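Local coordinates for protein N-acetylglucosamine 2-epimerase (Xylella fastidiosa, PDB 3GT5) that probably acts as an isomerase that epimerises sugars, as members of the N-acylglucosamine 2-epimerase family do, at residues Asp17-Tyr22 with Arg350-Trp354; His35-Asp39 with Asn366-Ala372; Met137-Trp141 with Arg193-Arg197. All coordinates share one frame; numbering follows the deposited sequence. Where two conformers were deposited one is given.

Contact 1: Asp17-Tyr22 with Arg350-Trp354; sequences DTMAFY and RYGAW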
loop_
_atom_site.group_PDB
_atom_site.type_symbol
_atom_site.label_atom_id
_atom_site.label_comp_id
_atom_site.label_asym_id
_atom_site.label_seq_id
_atom_site.Cartn_x
_atom_site.Cartn_y
_atom_site.Cartn_z
ATOM N N ASP A 17 1.776 -18.518 -6.282
ATOM C CA ASP A 17 0.754 -18.519 -7.352
ATOM C C ASP A 17 0.630 -17.117 -8.005
ATOM O O ASP A 17 0.560 -16.952 -9.236
ATOM C CB ASP A 17 -0.615 -18.921 -6.830
ATOM C CG ASP A 17 -0.712 -20.383 -6.353
ATOM O OD1 ASP A 17 0.089 -21.264 -6.730
ATOM O OD2 ASP A 17 -1.637 -20.653 -5.566
ATOM N N THR A 18 0.629 -16.082 -7.180
ATOM C CA THR A 18 0.540 -14.711 -7.707
ATOM C C THR A 18 1.816 -14.320 -8.467
ATOM O O THR A 18 1.781 -13.727 -9.522
ATOM C CB THR A 18 0.231 -13.755 -6.570
ATOM O OG1 THR A 18 -0.986 -14.159 -5.930
ATOM C CG2 THR A 18 0.152 -12.309 -7.075
ATOM N N MET A 19 2.976 -14.713 -7.960
ATOM C CA MET A 19 4.223 -14.498 -8.697
ATOM C C MET A 19 4.211 -15.192 -10.064
ATOM O O MET A 19 4.702 -14.628 -11.023
ATOM C CB MET A 19 5.451 -14.906 -7.903
ATOM C CG MET A 19 5.736 -14.046 -6.666
ATOM S SD MET A 19 6.141 -12.287 -7.045
ATOM C CE MET A 19 7.681 -12.471 -7.955
ATOM N N ALA A 20 3.595 -16.367 -10.144
ATOM C CA ALA A 20 3.489 -17.085 -11.408
ATOM C C ALA A 20 2.614 -16.341 -12.417
ATOM O O ALA A 20 2.850 -16.464 -13.611
ATOM C CB ALA A 20 3.008 -18.557 -11.179
ATOM N N PHE A 21 1.648 -15.536 -11.972
ATOM C CA PHE A 21 0.870 -14.692 -12.888
ATOM C C PHE A 21 1.759 -13.627 -13.558
ATOM O O PHE A 21 1.720 -13.402 -14.787
ATOM C CB PHE A 21 -0.301 -13.984 -12.144
ATOM C CG PHE A 21 -1.040 -13.021 -12.988
ATOM C CD1 PHE A 21 -1.993 -13.469 -13.876
ATOM C CD2 PHE A 21 -0.756 -11.674 -12.972
ATOM C CE1 PHE A 21 -2.668 -12.600 -14.664
ATOM C CE2 PHE A 21 -1.438 -10.797 -13.791
ATOM C CZ PHE A 21 -2.396 -11.262 -14.626
ATOM N N TYR A 22 2.566 -12.931 -12.755
ATOM C CA TYR A 22 3.310 -11.762 -13.244
ATOM C C TYR A 22 4.655 -12.146 -13.878
ATOM O O TYR A 22 5.123 -11.480 -14.758
ATOM C CB TYR A 22 3.611 -10.813 -12.079
ATOM C CG TYR A 22 2.418 -10.046 -11.616
ATOM C CD1 TYR A 22 1.763 -10.400 -10.434
ATOM C CD2 TYR A 22 1.902 -8.980 -12.378
ATOM C CE1 TYR A 22 0.613 -9.734 -10.010
ATOM C CE2 TYR A 22 0.758 -8.257 -11.916
ATOM C CZ TYR A 22 0.133 -8.648 -10.758
ATOM O OH TYR A 22 -0.968 -7.969 -10.298
ATOM N N ARG A 350 -7.889 -19.678 -11.929
ATOM C CA ARG A 350 -7.464 -20.130 -13.248
ATOM C C ARG A 350 -6.090 -19.587 -13.630
ATOM O O ARG A 350 -5.255 -20.331 -14.097
ATOM C CB ARG A 350 -8.485 -19.760 -14.325
ATOM C CG ARG A 350 -8.081 -20.244 -15.737
ATOM C CD ARG A 350 -9.224 -20.109 -16.733
ATOM N NE ARG A 350 -9.284 -21.251 -17.642
ATOM C CZ ARG A 350 -10.149 -21.352 -18.648
ATOM N NH1 ARG A 350 -11.012 -20.367 -18.885
ATOM N NH2 ARG A 350 -10.145 -22.425 -19.424
ATOM N N TYR A 351 -5.854 -18.292 -13.392
ATOM C CA TYR A 351 -4.649 -17.623 -13.822
ATOM C C TYR A 351 -3.774 -17.093 -12.699
ATOM O O TYR A 351 -2.589 -16.811 -12.931
ATOM C CB TYR A 351 -4.983 -16.470 -14.775
ATOM C CG TYR A 351 -5.649 -16.896 -16.063
ATOM C CD1 TYR A 351 -4.976 -17.702 -16.991
ATOM C CD2 TYR A 351 -6.952 -16.479 -16.369
ATOM C CE1 TYR A 351 -5.579 -18.063 -18.190
ATOM C CE2 TYR A 351 -7.564 -16.839 -17.599
ATOM C CZ TYR A 351 -6.872 -17.642 -18.481
ATOM O OH TYR A 351 -7.447 -18.033 -19.696
ATOM N N GLY A 352 -4.352 -16.937 -11.503
ATOM C CA GLY A 352 -3.613 -16.434 -10.342
ATOM C C GLY A 352 -3.735 -14.918 -10.224
ATOM O O GLY A 352 -4.156 -14.224 -11.179
ATOM N N ALA A 353 -3.372 -14.430 -9.022
ATOM C CA ALA A 353 -3.432 -13.021 -8.639
ATOM C C ALA A 353 -4.904 -12.733 -8.357
ATOM O O ALA A 353 -5.750 -13.602 -8.541
ATOM C CB ALA A 353 -2.832 -12.121 -9.710
ATOM N N TRP A 354 -5.209 -11.550 -7.833
ATOM C CA TRP A 354 -6.569 -11.204 -7.458
ATOM C C TRP A 354 -7.202 -10.292 -8.498
ATOM O O TRP A 354 -6.516 -9.524 -9.196
ATOM C CB TRP A 354 -6.575 -10.430 -6.119
ATOM C CG TRP A 354 -6.184 -11.174 -4.848
ATOM C CD1 TRP A 354 -5.161 -12.086 -4.675
ATOM C CD2 TRP A 354 -6.737 -10.965 -3.540
ATOM N NE1 TRP A 354 -5.085 -12.466 -3.375
ATOM C CE2 TRP A 354 -6.026 -11.791 -2.645
ATOM C CE3 TRP A 354 -7.742 -10.147 -3.038
ATOM C CZ2 TRP A 354 -6.329 -11.847 -1.299
ATOM C CZ3 TRP A 354 -8.030 -10.199 -1.704
ATOM C CH2 TRP A 354 -7.342 -11.037 -0.844
HETATM O O HOH W 1 -0.824 -18.493 -10.929
HETATM O O HOH W 2 -2.838 -16.061 -6.722
#

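Contact 2: His35-Asp39 with Asn366-Ala372; sequences HYFRD and NDEKSPA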
loop_
_atom_site.group_PDB
_atom_site.type_symbol
_atom_site.label_atom_id
_atom_site.label_comp_id
_atom_site.label_asym_id
_atom_site.label_seq_id
_atom_site.Cartn_x
_atom_site.Cartn_y
_atom_site.Cartn_z
ATOM N N HIS A 35 2.728 -2.435 -17.114
ATOM C CA HIS A 35 1.871 -2.047 -15.982
ATOM C C HIS A 35 0.361 -2.311 -16.147
ATOM O O HIS A 35 -0.403 -2.023 -15.236
ATOM C CB HIS A 35 2.104 -0.569 -15.647
ATOM C CG HIS A 35 3.489 -0.279 -15.172
ATOM N ND1 HIS A 35 3.959 1.001 -14.984
ATOM C CD2 HIS A 35 4.511 -1.105 -14.844
ATOM C CE1 HIS A 35 5.203 0.953 -14.545
ATOM N NE2 HIS A 35 5.557 -0.314 -14.425
ATOM N N TYR A 36 -0.071 -2.861 -17.289
ATOM C CA TYR A 36 -1.493 -3.076 -17.545
ATOM C C TYR A 36 -1.732 -4.511 -18.029
ATOM O O TYR A 36 -1.277 -4.887 -19.129
ATOM C CB TYR A 36 -1.984 -2.074 -18.592
ATOM C CG TYR A 36 -2.025 -0.613 -18.145
ATOM C CD1 TYR A 36 -3.202 -0.026 -17.682
ATOM C CD2 TYR A 36 -0.899 0.178 -18.219
ATOM C CE1 TYR A 36 -3.246 1.301 -17.301
ATOM C CE2 TYR A 36 -0.924 1.503 -17.831
ATOM C CZ TYR A 36 -2.112 2.060 -17.388
ATOM O OH TYR A 36 -2.130 3.378 -17.034
ATOM N N PHE A 37 -2.389 -5.312 -17.189
ATOM C CA PHE A 37 -2.606 -6.733 -17.454
ATOM C C PHE A 37 -4.073 -7.119 -17.408
ATOM O O PHE A 37 -4.834 -6.752 -16.478
ATOM C CB PHE A 37 -1.912 -7.631 -16.430
ATOM C CG PHE A 37 -0.430 -7.365 -16.258
ATOM C CD1 PHE A 37 0.501 -8.231 -16.792
ATOM C CD2 PHE A 37 0.033 -6.278 -15.513
ATOM C CE1 PHE A 37 1.847 -7.997 -16.635
ATOM C CE2 PHE A 37 1.394 -6.059 -15.354
ATOM C CZ PHE A 37 2.293 -6.900 -15.920
ATOM N N ARG A 38 -4.487 -7.906 -18.408
ATOM C CA ARG A 38 -5.773 -8.565 -18.373
ATOM C C ARG A 38 -5.794 -9.792 -17.451
ATOM O O ARG A 38 -4.743 -10.249 -16.986
ATOM C CB ARG A 38 -6.183 -9.038 -19.783
ATOM C CG ARG A 38 -6.331 -7.937 -20.784
ATOM C CD ARG A 38 -6.921 -8.459 -22.120
ATOM N NE ARG A 38 -6.969 -7.376 -23.084
ATOM C CZ ARG A 38 -6.020 -7.086 -23.979
ATOM N NH1 ARG A 38 -4.903 -7.799 -24.081
ATOM N NH2 ARG A 38 -6.196 -6.049 -24.793
ATOM N N ASP A 39 -6.988 -10.345 -17.227
ATOM C CA ASP A 39 -7.157 -11.498 -16.351
ATOM C C ASP A 39 -6.233 -12.637 -16.744
ATOM O O ASP A 39 -5.741 -13.340 -15.884
ATOM C CB ASP A 39 -8.590 -12.021 -16.365
ATOM C CG ASP A 39 -9.582 -11.147 -15.579
ATOM O OD1 ASP A 39 -9.179 -10.325 -14.734
ATOM O OD2 ASP A 39 -10.814 -11.317 -15.773
ATOM N N ASN A 366 -15.062 -6.133 -15.583
ATOM C CA ASN A 366 -14.347 -6.323 -16.852
ATOM C C ASN A 366 -13.151 -7.235 -16.609
ATOM O O ASN A 366 -13.019 -7.804 -15.515
ATOM C CB ASN A 366 -13.926 -4.990 -17.509
ATOM C CG ASN A 366 -13.022 -4.178 -16.635
ATOM O OD1 ASN A 366 -12.119 -4.721 -16.005
ATOM N ND2 ASN A 366 -13.290 -2.871 -16.537
ATOM N N ASP A 367 -12.289 -7.358 -17.614
ATOM C CA ASP A 367 -11.138 -8.279 -17.550
ATOM C C ASP A 367 -9.808 -7.562 -17.232
ATOM O O ASP A 367 -8.726 -8.134 -17.420
ATOM C CB ASP A 367 -10.986 -9.013 -18.895
ATOM C CG ASP A 367 -10.520 -8.073 -20.033
ATOM O OD1 ASP A 367 -10.586 -6.819 -19.885
ATOM O OD2 ASP A 367 -10.071 -8.593 -21.085
ATOM N N GLU A 368 -9.890 -6.322 -16.763
ATOM C CA GLU A 368 -8.697 -5.531 -16.423
ATOM C C GLU A 368 -8.223 -5.828 -15.004
ATOM O O GLU A 368 -8.486 -5.088 -14.075
ATOM C CB GLU A 368 -8.986 -4.049 -16.637
ATOM C CG GLU A 368 -9.248 -3.764 -18.101
ATOM C CD GLU A 368 -9.533 -2.292 -18.432
ATOM O OE1 GLU A 368 -9.592 -1.421 -17.548
ATOM O OE2 GLU A 368 -9.731 -2.000 -19.628
ATOM N N LYS A 369 -7.535 -6.960 -14.854
ATOM C CA LYS A 369 -7.096 -7.460 -13.574
ATOM C C LYS A 369 -6.171 -6.504 -12.853
ATOM O O LYS A 369 -6.349 -6.249 -11.675
ATOM C CB LYS A 369 -6.366 -8.791 -13.733
ATOM C CG LYS A 369 -5.784 -9.371 -12.449
ATOM C CD LYS A 369 -5.337 -10.795 -12.656
ATOM C CE LYS A 369 -6.426 -11.832 -12.499
ATOM N NZ LYS A 369 -5.990 -13.145 -13.066
ATOM N N SER A 370 -5.176 -6.019 -13.567
ATOM C CA SER A 370 -4.151 -5.182 -12.951
ATOM C C SER A 370 -3.837 -4.022 -13.872
ATOM O O SER A 370 -2.895 -4.068 -14.647
ATOM C CB SER A 370 -2.874 -5.950 -12.674
ATOM O OG SER A 370 -3.075 -6.982 -11.772
ATOM N N PRO A 371 -4.598 -2.936 -13.740
ATOM C CA PRO A 371 -4.196 -1.690 -14.380
ATOM C C PRO A 371 -3.032 -1.045 -13.613
ATOM O O PRO A 371 -2.636 -1.520 -12.548
ATOM C CB PRO A 371 -5.466 -0.831 -14.326
ATOM C CG PRO A 371 -6.415 -1.530 -13.371
ATOM C CD PRO A 371 -5.791 -2.784 -12.888
ATOM N N ALA A 372 -2.526 0.049 -14.145
ATOM C CA ALA A 372 -1.440 0.816 -13.529
ATOM C C ALA A 372 -1.785 1.108 -12.092
ATOM O O ALA A 372 -2.916 1.490 -11.772
ATOM C CB ALA A 372 -1.218 2.108 -14.285
HETATM O O HOH W 3 -10.802 -8.369 -13.869
#

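Contact 3: Met137-Trp141 with Arg193-Arg197; sequences MDETW and RYLER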
loop_
_atom_site.group_PDB
_atom_site.type_symbol
_atom_site.label_atom_id
_atom_site.label_comp_id
_atom_site.label_asym_id
_atom_site.label_seq_id
_atom_site.Cartn_x
_atom_site.Cartn_y
_atom_site.Cartn_z
ATOM N N MET A 137 18.354 6.014 -0.295
ATOM C CA MET A 137 17.420 6.264 0.823
ATOM C C MET A 137 17.734 7.608 1.476
ATOM O O MET A 137 16.846 8.423 1.752
ATOM C CB MET A 137 17.429 5.125 1.871
ATOM C CG MET A 137 17.019 3.721 1.353
ATOM S SD MET A 137 17.539 2.279 2.295
ATOM C CE MET A 137 16.711 2.624 3.800
ATOM N N ASP A 138 19.020 7.846 1.742
ATOM C CA ASP A 138 19.412 9.109 2.340
ATOM C C ASP A 138 19.085 10.293 1.402
ATOM O O ASP A 138 18.574 11.316 1.855
ATOM C CB ASP A 138 20.886 9.096 2.787
ATOM C CG ASP A 138 21.304 10.421 3.391
ATOM O OD1 ASP A 138 20.636 10.936 4.340
ATOM O OD2 ASP A 138 22.265 10.995 2.833
ATOM N N GLU A 139 19.294 10.132 0.100
ATOM C CA GLU A 139 18.981 11.173 -0.907
ATOM C C GLU A 139 17.490 11.457 -0.903
ATOM O O GLU A 139 17.094 12.624 -0.989
ATOM C CB GLU A 139 19.424 10.668 -2.282
ATOM C CG GLU A 139 18.990 11.367 -3.591
ATOM C CD GLU A 139 19.101 10.372 -4.746
ATOM O OE1 GLU A 139 18.086 9.667 -5.051
ATOM O OE2 GLU A 139 20.241 10.187 -5.256
ATOM N N THR A 140 16.674 10.392 -0.766
ATOM C CA THR A 140 15.203 10.551 -0.764
ATOM C C THR A 140 14.761 11.233 0.542
ATOM O O THR A 140 13.927 12.132 0.511
ATOM C CB THR A 140 14.518 9.196 -0.941
ATOM O OG1 THR A 140 15.028 8.568 -2.123
ATOM C CG2 THR A 140 12.968 9.349 -1.048
ATOM N N TRP A 141 15.341 10.837 1.667
ATOM C CA TRP A 141 15.077 11.516 2.954
ATOM C C TRP A 141 15.380 13.040 2.810
ATOM O O TRP A 141 14.582 13.909 3.222
ATOM C CB TRP A 141 15.930 10.892 4.069
ATOM C CG TRP A 141 15.853 11.627 5.379
ATOM C CD1 TRP A 141 16.630 12.696 5.753
ATOM C CD2 TRP A 141 14.954 11.401 6.460
ATOM N NE1 TRP A 141 16.275 13.120 6.988
ATOM C CE2 TRP A 141 15.261 12.339 7.457
ATOM C CE3 TRP A 141 13.945 10.450 6.722
ATOM C CZ2 TRP A 141 14.579 12.400 8.666
ATOM C CZ3 TRP A 141 13.284 10.510 7.920
ATOM C CH2 TRP A 141 13.605 11.468 8.887
ATOM N N ARG A 193 16.279 7.228 12.898
ATOM C CA ARG A 193 15.488 8.383 12.412
ATOM C C ARG A 193 14.271 7.923 11.612
ATOM O O ARG A 193 13.211 8.561 11.638
ATOM C CB ARG A 193 16.306 9.373 11.602
ATOM C CG ARG A 193 16.700 8.942 10.172
ATOM C CD ARG A 193 17.687 9.919 9.563
ATOM N NE ARG A 193 18.031 9.486 8.199
ATOM C CZ ARG A 193 18.742 10.185 7.333
ATOM N NH1 ARG A 193 19.231 11.366 7.661
ATOM N NH2 ARG A 193 18.983 9.674 6.123
ATOM N N TYR A 194 14.443 6.853 10.855
ATOM C CA TYR A 194 13.324 6.333 10.073
ATOM C C TYR A 194 12.209 5.774 10.905
ATOM O O TYR A 194 11.043 6.050 10.604
ATOM C CB TYR A 194 13.821 5.271 9.080
ATOM C CG TYR A 194 14.841 5.743 8.123
ATOM C CD1 TYR A 194 14.718 6.966 7.456
ATOM C CD2 TYR A 194 15.961 4.961 7.845
ATOM C CE1 TYR A 194 15.637 7.387 6.548
ATOM C CE2 TYR A 194 16.882 5.367 6.912
ATOM C CZ TYR A 194 16.730 6.594 6.261
ATOM O OH TYR A 194 17.647 7.017 5.296
ATOM N N LEU A 195 12.542 4.987 11.942
ATOM C CA LEU A 195 11.544 4.437 12.854
ATOM C C LEU A 195 10.802 5.546 13.619
ATOM O O LEU A 195 9.567 5.502 13.798
ATOM C CB LEU A 195 12.212 3.485 13.842
ATOM C CG LEU A 195 11.324 2.841 14.873
ATOM C CD1 LEU A 195 10.136 2.041 14.192
ATOM C CD2 LEU A 195 12.196 1.945 15.886
ATOM N N GLU A 196 11.574 6.565 14.028
ATOM C CA GLU A 196 10.999 7.654 14.787
ATOM C C GLU A 196 10.074 8.528 13.914
ATOM O O GLU A 196 9.019 8.987 14.381
ATOM C CB GLU A 196 12.081 8.477 15.457
ATOM C CG GLU A 196 12.845 7.625 16.517
ATOM C CD GLU A 196 12.164 7.355 17.854
ATOM O OE1 GLU A 196 11.054 7.866 18.151
ATOM O OE2 GLU A 196 12.782 6.586 18.656
ATOM N N ARG A 197 10.434 8.700 12.670
ATOM C CA ARG A 197 9.561 9.456 11.746
ATOM C C ARG A 197 8.295 8.667 11.504
ATOM O O ARG A 197 7.191 9.240 11.417
ATOM C CB ARG A 197 10.294 9.776 10.473
ATOM C CG ARG A 197 9.506 10.544 9.443
ATOM C CD ARG A 197 8.984 11.863 9.952
ATOM N NE ARG A 197 10.016 12.739 10.492
ATOM C CZ ARG A 197 10.739 13.614 9.803
ATOM N NH1 ARG A 197 10.638 13.746 8.481
ATOM N NH2 ARG A 197 11.615 14.377 10.467
HETATM O O HOH W 4 20.919 12.896 6.023
#

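Contact 1: Asp17-Tyr22 with Arg350-Trp354
Phe21 holds its CG opposite its own backbone N (chi1 174°), which carries the ring off helix 8-22 and onto the loop at Tyr351, Gly352 and Ala353. The methyl of Ala353 meets the ring off-centre, its CB 3.8 Å from Phe21 CG, in a CH-pi contact whose line to the ring centroid leans 30° from the normal. At the edge of the same ring, near its plane, Phe21 CD1 comes to 3.5 Å from the carbonyl O of Tyr351. Thr18, one turn earlier, sets CG2 against that methyl, 4.0 Å from Ala353 CB, and Tyr22 CE1 also approaches it, so three side chains of the helix face one methyl, and Asp376 touches it too.

Gly352, at a positive phi of 92°, brings its CA alongside the carbonyl O of Asp17. The polar links across the gap are made by water. One water donates to Asp17 O (2.7 Å) and to Tyr351 O; a second accepts from Ala353 N (2.9 Å) and is hydrogen-bonded to Thr18 OG1. Beyond the loop, Tyr22 OH reaches Asp376 and Ser370, while Asp376 also takes the backbone N of Trp354.

Chemically, then, the loop after helix 329-346 meets the N-terminal helix through a methyl lodged among apolar groups, with water joining backbone atoms, and in one case the Thr18 hydroxyl, that do not bond each other directly.

Contact 2: His35-Asp39 with Asn366-Ala372
The ammonium of Lys369 is gripped from several sides: NZ donates to Asp39 O at 2.8 Å, in the carbonyl plane and on a lone pair, and is also held by the carboxylate of Asp348 and by Gly352 O. A bend at chi3 (-85°) turns the end of the lysine chain to that carbonyl, while Lys369 CB passes 3.4 Å from Asp39 OD1. Asp39 OD1 accepts from a water that donates to Asn366 O as well, and Asp39 OD2 pairs with Lys364.

The backbones make a single antiparallel bridge. Phe37 N donates to Ser370 O (2.9 Å) and Ser370 N returns a bond to Phe37 O (3.0 Å). Lys369 and Ser370 both stand across from Phe37, a classic beta bulge. Further on, Asp39 N bonds Asp367 O (2.8 Å), and an Asx turn from Asn366 OD1 to Glu368 N shapes the start of the loop.

The side chains of Arg38 and Asp367 lie alongside one another; OD2 of Asp367 is 3.3 Å from Arg38 CD, while the salt bridge to NE is long and Arg38 NH1 is hydrogen-bonded to Ser42 OG instead. Tyr36 presents one ring face to Ala372 N, 3.5 Å above its plane.

In the fold, the 366-372 loop, which leads toward helix 377-387, runs beside strand 36-37, whose other partner is strand 43-45. Tyr44 of that strand meets Tyr36 and Pro371, while His35 and Phe37 pack on Phe57 of helix 51-68.

Contact 3: Met137-Trp141 with Arg193-Arg197
Trp141 and Arg193 lie flat on one another, indole and guanidinium planes 15° apart and their centres 3.7 Å from each other. The cation sits above the five-membered ring, with Arg193 NH1 3.5 Å from Trp141 CD1, and the methylene CD covers the six-membered ring in a CH-pi contact. Arg193 reaches this place with CG between its backbone N and carbonyl carbon (chi1 74°) and the chain extended from there to NE.

The stacked guanidinium is pinned at its edge. Arg193 NH2 gives an almost straight bond of 2.7 Å to the anti lone pair of Asp138 OD1, with carboxylate and guanidinium nearly coplanar, and a second bond of 3.1 Å to Tyr194 OH. A water joins Asp138 OD1 to Arg193 NH1, so the bonds to Asp138, Tyr194 and the water together fix the rotation of the group.

Tyr194 turns an edge to the indole, planes at 69° in an offset edge-to-face pair, Tyr194 CE1 lying 3.5 Å from Trp141 CE3. The methyl of Met137 touches the tyrosine at CE2. Arg197, bent at chi2 and chi3, lays a guanidinium face over Trp141 CH2, with CZ 3.7 Å from that atom; its polar end pairs with Glu145.

The axes of segments 137-141 and 193-197 come no closer than 13.2 Å, so long side chains span the gap between helices 133-147 and 192-211. The two segments run in roughly the same N-to-C sense, and helix 172-189, between them in the chain, packs Met182 on Trp141, consistent with the (alpha/alpha)6 barrel known for this family.

In the fold
Contacts 1 and 2 are neighbours, centres about 12 Å apart, and join the N-terminal part of the chain to the loops on either side of strand 357-358. They touch and share polar bonds, so the two contacts adjoin. Contact 3 lies on the opposite side of the chain's centre, its centre about 33 Å from both, and ties helix to helix. All three are partly buried. Their chemistry differs: 17-22 with 350-354 relies on apolar packing and water bridges, 35-39 with 366-372 on backbone bonds and charge, and 137-141 with 193-197 on a cation stacked on an indole and held by a salt bridge.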